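Local structure of VP5 (Halorubrum pleomorphic virus 2, 6QGI) at residues 77-80 and 81-85; 222-225 and 226-229; 332-336 and 337-341; 482-485 and 486-489. The protein is a viral envelope protein that probably mediates fusion between the viral envelope and the membrane of its archaeal host. All coordinates share one frame; numbering follows the deposited sequence.

Followed from the N terminus, the four contacts come one after another; none nests in or crosses another, and each joins neighbouring segments of continuous chain. Contact 1 lies within helix 66-86, packed against helices 91-133 and 225-253. Contact 2 starts helix 225-253, where the loop after strand 218-221 closes into its first turn. Contact 3 closes the turn that leaves strand 333-334 on the way to strand 343-355. Contact 4 lies within helix 476-496, against helices 270-279 and 285-292. Contacts 1 and 4 have centres about 21 Å apart, with Trp479 of helix 476-496 touching Lys78, Ile79 and Ile82; contacts 2 and 4 sit on opposite sides of the chain's centre, with centres about 36 Å apart.

Contact 1: 77-80 and 81-85; sequences AKIA and AIEEL
The carbonyl oxygen of Lys78 receives the amide of Ile82, N to O 2.8 Å, the shortest hydrogen bond in this part of the alpha-helix 66-86. The i to i+4 pattern repeats on either side of it: Ala81 N reaches Ala77 O at 3.0 Å, and Glu83 N reaches Ile79 O, also at 3.0 Å. The bond from Glu84 N to Ala80 O is weak at 3.3 Å, and the series goes on with Leu85 N to Ala81 O. Side chains pack back onto the same carbonyls. In Ile82, CG1 stands anti to the carbonyl carbon (chi1 -68°), which carries CG1 to 3.2 Å from Lys78 O, with CD1 also close to that oxygen. Outward, Lys78 NZ hydrogen-bonds to Thr469 O, His468 ND1 and Asn472 O, Ala77 and Ala81 touch helix 225-253, and Ile79 and Ile82 lie against Trp479. Glu83 leans back along the helix, bent at chi2 (-91°), and its OE2 bonds to Ser265 OG. This bend leaves its OE1 4.3 Å from Ile79 CG2, while its CG rests 3.2 Å from Ile79 O.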
loop_
_atom_site.group_PDB
_atom_site.type_symbol
_atom_site.label_atom_id
_atom_site.label_comp_id
_atom_site.label_asym_id
_atom_site.label_seq_id
_atom_site.Cartn_x
_atom_site.Cartn_y
_atom_site.Cartn_z
ATOM N N ALA A 77 -15.334 -14.036 -14.948
ATOM C CA ALA A 77 -15.519 -14.304 -16.371
ATOM C C ALA A 77 -15.961 -15.744 -16.601
ATOM O O ALA A 77 -16.918 -15.964 -17.348
ATOM C CB ALA A 77 -14.231 -14.027 -17.124
ATOM N N LYS A 78 -15.288 -16.718 -15.944
ATOM C CA LYS A 78 -15.607 -18.143 -16.055
ATOM C C LYS A 78 -16.986 -18.448 -15.466
ATOM O O LYS A 78 -17.745 -19.166 -16.115
ATOM C CB LYS A 78 -14.531 -19.024 -15.410
ATOM C CG LYS A 78 -13.266 -19.121 -16.256
ATOM C CD LYS A 78 -12.184 -19.975 -15.625
ATOM C CE LYS A 78 -10.902 -19.831 -16.400
ATOM N NZ LYS A 78 -9.831 -20.657 -15.811
ATOM N N ILE A 79 -17.333 -17.863 -14.283
ATOM C CA ILE A 79 -18.636 -18.066 -13.626
ATOM C C ILE A 79 -19.768 -17.621 -14.570
ATOM O O ILE A 79 -20.677 -18.415 -14.827
ATOM C CB ILE A 79 -18.718 -17.388 -12.226
ATOM C CG1 ILE A 79 -17.889 -18.193 -11.206
ATOM C CG2 ILE A 79 -20.176 -17.248 -11.734
ATOM C CD1 ILE A 79 -17.488 -17.450 -9.994
ATOM N N ALA A 80 -19.670 -16.394 -15.130
ATOM C CA ALA A 80 -20.649 -15.837 -16.071
ATOM C C ALA A 80 -20.744 -16.677 -17.348
ATOM O O ALA A 80 -21.841 -16.842 -17.883
ATOM C CB ALA A 80 -20.284 -14.409 -16.419
ATOM N N ALA A 81 -19.604 -17.219 -17.818
ATOM C CA ALA A 81 -19.548 -18.086 -18.994
ATOM C C ALA A 81 -20.233 -19.423 -18.699
ATOM O O ALA A 81 -20.906 -19.952 -19.579
ATOM C CB ALA A 81 -18.101 -18.311 -19.420
ATOM N N ILE A 82 -20.089 -19.948 -17.454
ATOM C CA ILE A 82 -20.690 -21.218 -17.018
ATOM C C ILE A 82 -22.224 -21.048 -16.907
ATOM O O ILE A 82 -22.952 -21.975 -17.265
ATOM C CB ILE A 82 -20.038 -21.771 -15.701
ATOM C CG1 ILE A 82 -18.579 -22.227 -15.954
ATOM C CG2 ILE A 82 -20.851 -22.943 -15.096
ATOM C CD1 ILE A 82 -17.642 -22.226 -14.715
ATOM N N GLU A 83 -22.702 -19.868 -16.448
ATOM C CA GLU A 83 -24.134 -19.559 -16.311
ATOM C C GLU A 83 -24.829 -19.630 -17.669
ATOM O O GLU A 83 -25.855 -20.295 -17.793
ATOM C CB GLU A 83 -24.359 -18.169 -15.675
ATOM C CG GLU A 83 -23.808 -18.007 -14.265
ATOM C CD GLU A 83 -24.718 -18.322 -13.091
ATOM O OE1 GLU A 83 -24.481 -17.751 -12.001
ATOM O OE2 GLU A 83 -25.653 -19.140 -13.248
ATOM N N GLU A 84 -24.240 -18.975 -18.688
ATOM C CA GLU A 84 -24.739 -18.941 -20.064
ATOM C C GLU A 84 -24.652 -20.324 -20.700
ATOM O O GLU A 84 -25.548 -20.711 -21.449
ATOM C CB GLU A 84 -23.959 -17.910 -20.890
ATOM C CG GLU A 84 -24.344 -16.480 -20.549
ATOM C CD GLU A 84 -25.126 -15.704 -21.593
ATOM O OE1 GLU A 84 -25.891 -16.325 -22.364
ATOM O OE2 GLU A 84 -24.990 -14.460 -21.625
ATOM N N LEU A 85 -23.597 -21.079 -20.360
ATOM C CA LEU A 85 -23.354 -22.439 -20.831
ATOM C C LEU A 85 -24.417 -23.404 -20.298
ATOM O O LEU A 85 -24.963 -24.189 -21.071
ATOM C CB LEU A 85 -21.951 -22.886 -20.385
ATOM C CG LEU A 85 -21.518 -24.308 -20.716
ATOM C CD1 LEU A 85 -21.337 -24.489 -22.203
ATOM C CD2 LEU A 85 -20.218 -24.638 -20.022
#

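Contact 2: 222-225 and 226-229; sequences YLNA and SNWK
Asn224 folds its side-chain amide over the start of the helix, OD1 lying against both the backbone N and CB of Ser226. It holds the N-cap position of helix 225-253: with CG anti to its own backbone N (chi1 -174°), OD1 turns forward to accept a weak capping bond from Ser226 N at 3.3 Å. The backbone carbonyl of Asn224 takes the next amide, Asn227 N at 2.9 Å. That same oxygen meets the Trp228 indole at its edge, near the ring plane, 3.2 Å from CD1. Asn227 sets its amide obliquely across that of Asn224, the planes 49° apart and the two ND2 atoms 3.7 Å from each other. The next carbonyl, Ala225 O, accepts from Lys229 N at 2.8 Å, the first i to i+4 bond here, and weakly from Trp228 N. The indole is buried, edge-to-face with Trp117 of helix 91-133 and beside Ile59 of helix 37-60, whereas Lys229 NZ forms a salt bridge with Asp233 and a hydrogen bond to Met196 O. Asn224 therefore serves two of the first amides, Ser226 weakly through its side chain and Asn227 through its backbone oxygen, which probably also polarises the CD1 edge of the tryptophan.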
loop_
_atom_site.group_PDB
_atom_site.type_symbol
_atom_site.label_atom_id
_atom_site.label_comp_id
_atom_site.label_asym_id
_atom_site.label_seq_id
_atom_site.Cartn_x
_atom_site.Cartn_y
_atom_site.Cartn_z
ATOM N N TYR A 222 7.438 12.652 -5.959
ATOM C CA TYR A 222 6.107 12.053 -5.958
ATOM C C TYR A 222 5.464 12.414 -7.292
ATOM O O TYR A 222 6.021 13.245 -8.010
ATOM C CB TYR A 222 5.296 12.516 -4.724
ATOM C CG TYR A 222 4.406 13.726 -4.906
ATOM C CD1 TYR A 222 4.943 14.977 -5.196
ATOM C CD2 TYR A 222 3.033 13.643 -4.685
ATOM C CE1 TYR A 222 4.129 16.100 -5.333
ATOM C CE2 TYR A 222 2.215 14.763 -4.788
ATOM C CZ TYR A 222 2.765 15.988 -5.126
ATOM O OH TYR A 222 1.952 17.086 -5.267
ATOM N N LEU A 223 4.334 11.782 -7.648
ATOM C CA LEU A 223 3.652 11.992 -8.932
ATOM C C LEU A 223 4.616 11.704 -10.108
ATOM O O LEU A 223 4.582 12.395 -11.134
ATOM C CB LEU A 223 3.046 13.413 -9.035
ATOM C CG LEU A 223 1.855 13.699 -8.143
ATOM C CD1 LEU A 223 1.429 15.140 -8.246
ATOM C CD2 LEU A 223 0.709 12.844 -8.512
ATOM N N ASN A 224 5.492 10.692 -9.925
ATOM C CA ASN A 224 6.476 10.261 -10.911
ATOM C C ASN A 224 5.807 9.261 -11.842
ATOM O O ASN A 224 5.600 8.113 -11.453
ATOM C CB ASN A 224 7.719 9.670 -10.212
ATOM C CG ASN A 224 8.887 9.298 -11.115
ATOM O OD1 ASN A 224 8.884 9.496 -12.334
ATOM N ND2 ASN A 224 9.932 8.745 -10.518
ATOM N N ALA A 225 5.456 9.704 -13.068
ATOM C CA ALA A 225 4.780 8.888 -14.092
ATOM C C ALA A 225 5.564 7.606 -14.457
ATOM O O ALA A 225 4.951 6.626 -14.885
ATOM C CB ALA A 225 4.525 9.720 -15.335
ATOM N N SER A 226 6.899 7.609 -14.242
ATOM C CA SER A 226 7.811 6.473 -14.430
ATOM C C SER A 226 7.502 5.323 -13.470
ATOM O O SER A 226 7.924 4.196 -13.729
ATOM C CB SER A 226 9.254 6.909 -14.205
ATOM O OG SER A 226 9.778 7.519 -15.366
ATOM N N ASN A 227 6.834 5.623 -12.331
ATOM C CA ASN A 227 6.456 4.635 -11.318
ATOM C C ASN A 227 5.028 4.127 -11.539
ATOM O O ASN A 227 4.683 3.049 -11.058
ATOM C CB ASN A 227 6.594 5.228 -9.917
ATOM C CG ASN A 227 8.015 5.476 -9.478
ATOM O OD1 ASN A 227 8.984 4.977 -10.065
ATOM N ND2 ASN A 227 8.165 6.249 -8.412
ATOM N N TRP A 228 4.216 4.895 -12.276
ATOM C CA TRP A 228 2.821 4.586 -12.586
ATOM C C TRP A 228 2.685 3.855 -13.930
ATOM O O TRP A 228 1.810 3.000 -14.061
ATOM C CB TRP A 228 1.999 5.880 -12.590
ATOM C CG TRP A 228 1.811 6.480 -11.225
ATOM C CD1 TRP A 228 2.755 7.107 -10.461
ATOM C CD2 TRP A 228 0.599 6.492 -10.459
ATOM N NE1 TRP A 228 2.204 7.516 -9.268
ATOM C CE2 TRP A 228 0.880 7.151 -9.240
ATOM C CE3 TRP A 228 -0.707 6.029 -10.695
ATOM C CZ2 TRP A 228 -0.100 7.360 -8.262
ATOM C CZ3 TRP A 228 -1.668 6.215 -9.716
ATOM C CH2 TRP A 228 -1.364 6.874 -8.516
ATOM N N LYS A 229 3.561 4.170 -14.911
ATOM C CA LYS A 229 3.588 3.547 -16.241
ATOM C C LYS A 229 3.786 2.010 -16.163
ATOM O O LYS A 229 3.019 1.318 -16.837
ATOM C CB LYS A 229 4.651 4.194 -17.153
ATOM C CG LYS A 229 4.787 3.573 -18.543
ATOM C CD LYS A 229 3.525 3.707 -19.375
ATOM C CE LYS A 229 3.760 3.322 -20.810
ATOM N NZ LYS A 229 2.475 3.093 -21.523
#

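Contact 3: 332-336 and 337-341; sequences KTYDP and STFSG
The Phe339 ring has Asp335 O and Pro336 CA over one face and Tyr334 CB at its edge, near the ring plane. The carbonyl oxygen sits 3.3 Å above that plane, offset toward the rim, while Pro336 CA makes a CH-pi contact 3.8 Å from the centroid. Phe339 CZ touches Tyr334 CB at 3.4 Å, and the two side chains cross at about a right angle. With CG anti to the carbonyl carbon (chi1 -65°), the phenyl group turns back over the Asp335-Pro336 link. The chain underneath leaves strand 333-334, where Tyr334 pairs through its backbone with Phe443 of strand 443-450, and forms two overlapping type I beta turns, 335-338 and 336-339. Their i to i+3 bonds run from Thr338 N to Asp335 O and from Phe339 N to Pro336 O, at 3.1 Å. Asp335 O has a second donor in Thr338 OG1, at 2.7 Å and 17° from the carbonyl plane, a direction set by placing OG1 between the backbone N and the carbonyl carbon (chi1 64°). The carboxylate faces forward as well: Ser337 OG donates to Asp335 OD1 at 2.7 Å, from above the carboxylate plane, and OD1 has a further, weak bond with Ser442 OG. A water joins Asp335 N to Thr338 OG1, its bond to the hydroxyl being weak. Beyond the turn, Tyr334 OH bonds to Glu329 N, and Asp325 receives the amides of Ser340 and Gly341. The backbone oxygen of Asp335 ties down the turn through two donors from Thr338, while the hydroxyls at OD1 probably help to stabilise the carboxylate charge.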
loop_
_atom_site.group_PDB
_atom_site.type_symbol
_atom_site.label_atom_id
_atom_site.label_comp_id
_atom_site.label_asym_id
_atom_site.label_seq_id
_atom_site.Cartn_x
_atom_site.Cartn_y
_atom_site.Cartn_z
ATOM N N LYS A 332 16.953 -16.559 10.477
ATOM C CA LYS A 332 17.541 -15.972 9.278
ATOM C C LYS A 332 17.147 -14.509 9.072
ATOM O O LYS A 332 16.057 -14.078 9.461
ATOM C CB LYS A 332 17.161 -16.796 8.033
ATOM C CG LYS A 332 17.662 -18.241 8.036
ATOM C CD LYS A 332 19.183 -18.348 7.921
ATOM C CE LYS A 332 19.660 -19.781 7.935
ATOM N NZ LYS A 332 21.144 -19.874 7.957
ATOM N N THR A 333 18.062 -13.750 8.460
ATOM C CA THR A 333 17.878 -12.342 8.133
ATOM C C THR A 333 17.512 -12.233 6.652
ATOM O O THR A 333 18.193 -12.821 5.807
ATOM C CB THR A 333 19.136 -11.548 8.472
ATOM O OG1 THR A 333 19.409 -11.626 9.876
ATOM C CG2 THR A 333 19.035 -10.116 8.030
ATOM N N TYR A 334 16.461 -11.460 6.342
ATOM C CA TYR A 334 15.979 -11.305 4.980
ATOM C C TYR A 334 15.961 -9.865 4.553
ATOM O O TYR A 334 15.594 -8.983 5.332
ATOM C CB TYR A 334 14.583 -11.917 4.838
ATOM C CG TYR A 334 14.606 -13.423 4.943
ATOM C CD1 TYR A 334 14.979 -14.211 3.855
ATOM C CD2 TYR A 334 14.303 -14.063 6.139
ATOM C CE1 TYR A 334 15.035 -15.598 3.953
ATOM C CE2 TYR A 334 14.350 -15.452 6.248
ATOM C CZ TYR A 334 14.719 -16.213 5.152
ATOM O OH TYR A 334 14.792 -17.577 5.245
ATOM N N ASP A 335 16.398 -9.640 3.313
ATOM C CA ASP A 335 16.428 -8.334 2.690
ATOM C C ASP A 335 15.333 -8.326 1.641
ATOM O O ASP A 335 15.451 -9.007 0.613
ATOM C CB ASP A 335 17.814 -8.008 2.107
ATOM C CG ASP A 335 17.987 -6.563 1.654
ATOM O OD1 ASP A 335 17.093 -5.732 1.943
ATOM O OD2 ASP A 335 19.012 -6.265 1.002
ATOM N N PRO A 336 14.222 -7.610 1.901
ATOM C CA PRO A 336 13.108 -7.633 0.938
ATOM C C PRO A 336 13.445 -6.997 -0.405
ATOM O O PRO A 336 12.803 -7.307 -1.402
ATOM C CB PRO A 336 11.978 -6.889 1.636
ATOM C CG PRO A 336 12.547 -6.329 2.856
ATOM C CD PRO A 336 13.935 -6.765 3.076
ATOM N N SER A 337 14.478 -6.143 -0.440
ATOM C CA SER A 337 14.934 -5.454 -1.642
ATOM C C SER A 337 15.579 -6.417 -2.652
ATOM O O SER A 337 15.680 -6.066 -3.831
ATOM C CB SER A 337 15.915 -4.349 -1.280
ATOM O OG SER A 337 17.068 -4.836 -0.617
ATOM N N THR A 338 16.017 -7.621 -2.198
ATOM C CA THR A 338 16.623 -8.646 -3.056
ATOM C C THR A 338 15.556 -9.637 -3.526
ATOM O O THR A 338 15.834 -10.495 -4.372
ATOM C CB THR A 338 17.756 -9.377 -2.322
ATOM O OG1 THR A 338 17.205 -10.086 -1.209
ATOM C CG2 THR A 338 18.880 -8.443 -1.874
ATOM N N PHE A 339 14.336 -9.525 -2.967
ATOM C CA PHE A 339 13.217 -10.406 -3.296
ATOM C C PHE A 339 12.602 -10.041 -4.636
ATOM O O PHE A 339 12.456 -8.858 -4.934
ATOM C CB PHE A 339 12.152 -10.369 -2.191
ATOM C CG PHE A 339 12.578 -10.909 -0.843
ATOM C CD1 PHE A 339 13.725 -11.678 -0.711
ATOM C CD2 PHE A 339 11.808 -10.689 0.283
ATOM C CE1 PHE A 339 14.124 -12.162 0.536
ATOM C CE2 PHE A 339 12.213 -11.164 1.536
ATOM C CZ PHE A 339 13.361 -11.904 1.651
ATOM N N SER A 340 12.251 -11.061 -5.443
ATOM C CA SER A 340 11.628 -10.887 -6.762
ATOM C C SER A 340 10.247 -10.224 -6.640
ATOM O O SER A 340 9.882 -9.405 -7.484
ATOM C CB SER A 340 11.497 -12.228 -7.480
ATOM O OG SER A 340 12.748 -12.878 -7.629
ATOM N N GLY A 341 9.508 -10.595 -5.596
ATOM C CA GLY A 341 8.189 -10.049 -5.316
ATOM C C GLY A 341 8.174 -9.131 -4.113
ATOM O O GLY A 341 9.219 -8.618 -3.705
HETATM O O HOH W 1 17.562 -11.777 1.804
#

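Contact 4: 482-485 and 486-489; sequences LEQQ and NKEL
Glu488 is folded tightly onto the backbone of the preceding turn, whereas Gln484 and Lys487 meet only loosely on the solvent side. In Glu488, CG lies between the backbone N and the carbonyl carbon (chi1 62°), a position that lays CG against Gln484 O and Gln485 O, each at 3.4 Å. Its chain then extends alongside Gln485, pointing the same way, with OE2 3.6 Å from Gln485 CA and close to Gln485 CG, and the amide and carboxylate planes 40° apart. These are two turns of the alpha-helix 476-496, held by four successive i to i+4 bonds. The shortest runs from Glu488 N to Gln484 O, 2.9 Å. Leu489 N reaches Gln485 O at 3.2 Å, and Leu489 CB and CG also pack on that oxygen. The face carrying Leu482 and Asn486 is buried: both touch Pro270 of helix 270-279, and Asn486 adds Ile291 of helix 285-292. Gln485 OE1 is hydrogen-bonded to Ser465 OG. By contrast, exposed Gln484 bends at chi2 and crosses Lys487 at a slant, its OE1 no nearer than 3.9 Å to Lys487 CD, while Lys487 NZ forms a long, weak ion pair with Glu491 OE2.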
loop_
_atom_site.group_PDB
_atom_site.type_symbol
_atom_site.label_atom_id
_atom_site.label_comp_id
_atom_site.label_asym_id
_atom_site.label_seq_id
_atom_site.Cartn_x
_atom_site.Cartn_y
_atom_site.Cartn_z
ATOM N N LEU A 482 -11.462 -24.039 -4.729
ATOM C CA LEU A 482 -11.234 -22.587 -4.733
ATOM C C LEU A 482 -12.030 -21.970 -3.580
ATOM O O LEU A 482 -11.462 -21.260 -2.748
ATOM C CB LEU A 482 -11.644 -21.969 -6.099
ATOM C CG LEU A 482 -11.403 -20.452 -6.299
ATOM C CD1 LEU A 482 -10.918 -20.150 -7.696
ATOM C CD2 LEU A 482 -12.662 -19.642 -6.026
ATOM N N GLU A 483 -13.335 -22.302 -3.523
ATOM C CA GLU A 483 -14.313 -21.878 -2.525
ATOM C C GLU A 483 -13.891 -22.290 -1.113
ATOM O O GLU A 483 -13.989 -21.474 -0.197
ATOM C CB GLU A 483 -15.685 -22.494 -2.863
ATOM C CG GLU A 483 -16.823 -22.077 -1.942
ATOM C CD GLU A 483 -18.129 -22.803 -2.192
ATOM O OE1 GLU A 483 -19.057 -22.187 -2.764
ATOM O OE2 GLU A 483 -18.230 -23.992 -1.809
ATOM N N GLN A 484 -13.437 -23.553 -0.940
ATOM C CA GLN A 484 -13.052 -24.088 0.363
ATOM C C GLN A 484 -11.741 -23.491 0.860
ATOM O O GLN A 484 -11.694 -23.086 2.022
ATOM C CB GLN A 484 -12.981 -25.625 0.349
ATOM C CG GLN A 484 -12.984 -26.283 1.741
ATOM C CD GLN A 484 -14.050 -25.773 2.696
ATOM O OE1 GLN A 484 -13.752 -25.311 3.802
ATOM N NE2 GLN A 484 -15.315 -25.845 2.298
ATOM N N GLN A 485 -10.699 -23.404 -0.009
ATOM C CA GLN A 485 -9.388 -22.834 0.346
ATOM C C GLN A 485 -9.515 -21.383 0.806
ATOM O O GLN A 485 -8.805 -20.968 1.726
ATOM C CB GLN A 485 -8.400 -22.921 -0.823
ATOM C CG GLN A 485 -7.737 -24.287 -0.969
ATOM C CD GLN A 485 -7.225 -24.561 -2.366
ATOM O OE1 GLN A 485 -7.408 -23.776 -3.303
ATOM N NE2 GLN A 485 -6.578 -25.702 -2.539
ATOM N N ASN A 486 -10.436 -20.625 0.180
ATOM C CA ASN A 486 -10.702 -19.231 0.516
ATOM C C ASN A 486 -11.404 -19.132 1.872
ATOM O O ASN A 486 -11.013 -18.308 2.699
ATOM C CB ASN A 486 -11.540 -18.568 -0.585
ATOM C CG ASN A 486 -11.921 -17.138 -0.295
ATOM O OD1 ASN A 486 -13.095 -16.825 -0.068
ATOM N ND2 ASN A 486 -10.939 -16.242 -0.286
ATOM N N LYS A 487 -12.429 -19.982 2.094
ATOM C CA LYS A 487 -13.219 -20.038 3.326
ATOM C C LYS A 487 -12.342 -20.400 4.538
ATOM O O LYS A 487 -12.499 -19.775 5.588
ATOM C CB LYS A 487 -14.370 -21.051 3.176
ATOM C CG LYS A 487 -15.454 -20.935 4.244
ATOM C CD LYS A 487 -16.159 -22.271 4.467
ATOM C CE LYS A 487 -17.041 -22.251 5.694
ATOM N NZ LYS A 487 -17.472 -23.617 6.085
ATOM N N GLU A 488 -11.420 -21.384 4.392
ATOM C CA GLU A 488 -10.557 -21.819 5.492
ATOM C C GLU A 488 -9.458 -20.810 5.789
ATOM O O GLU A 488 -9.061 -20.717 6.944
ATOM C CB GLU A 488 -9.979 -23.236 5.292
ATOM C CG GLU A 488 -9.077 -23.452 4.085
ATOM C CD GLU A 488 -8.847 -24.904 3.692
ATOM O OE1 GLU A 488 -9.465 -25.806 4.306
ATOM O OE2 GLU A 488 -8.052 -25.137 2.753
ATOM N N LEU A 489 -8.999 -20.032 4.785
ATOM C CA LEU A 489 -7.993 -18.988 5.002
ATOM C C LEU A 489 -8.603 -17.804 5.751
ATOM O O LEU A 489 -7.955 -17.243 6.636
ATOM C CB LEU A 489 -7.363 -18.508 3.686
ATOM C CG LEU A 489 -6.150 -19.286 3.173
ATOM C CD1 LEU A 489 -5.741 -18.796 1.797
ATOM C CD2 LEU A 489 -4.966 -19.182 4.134
#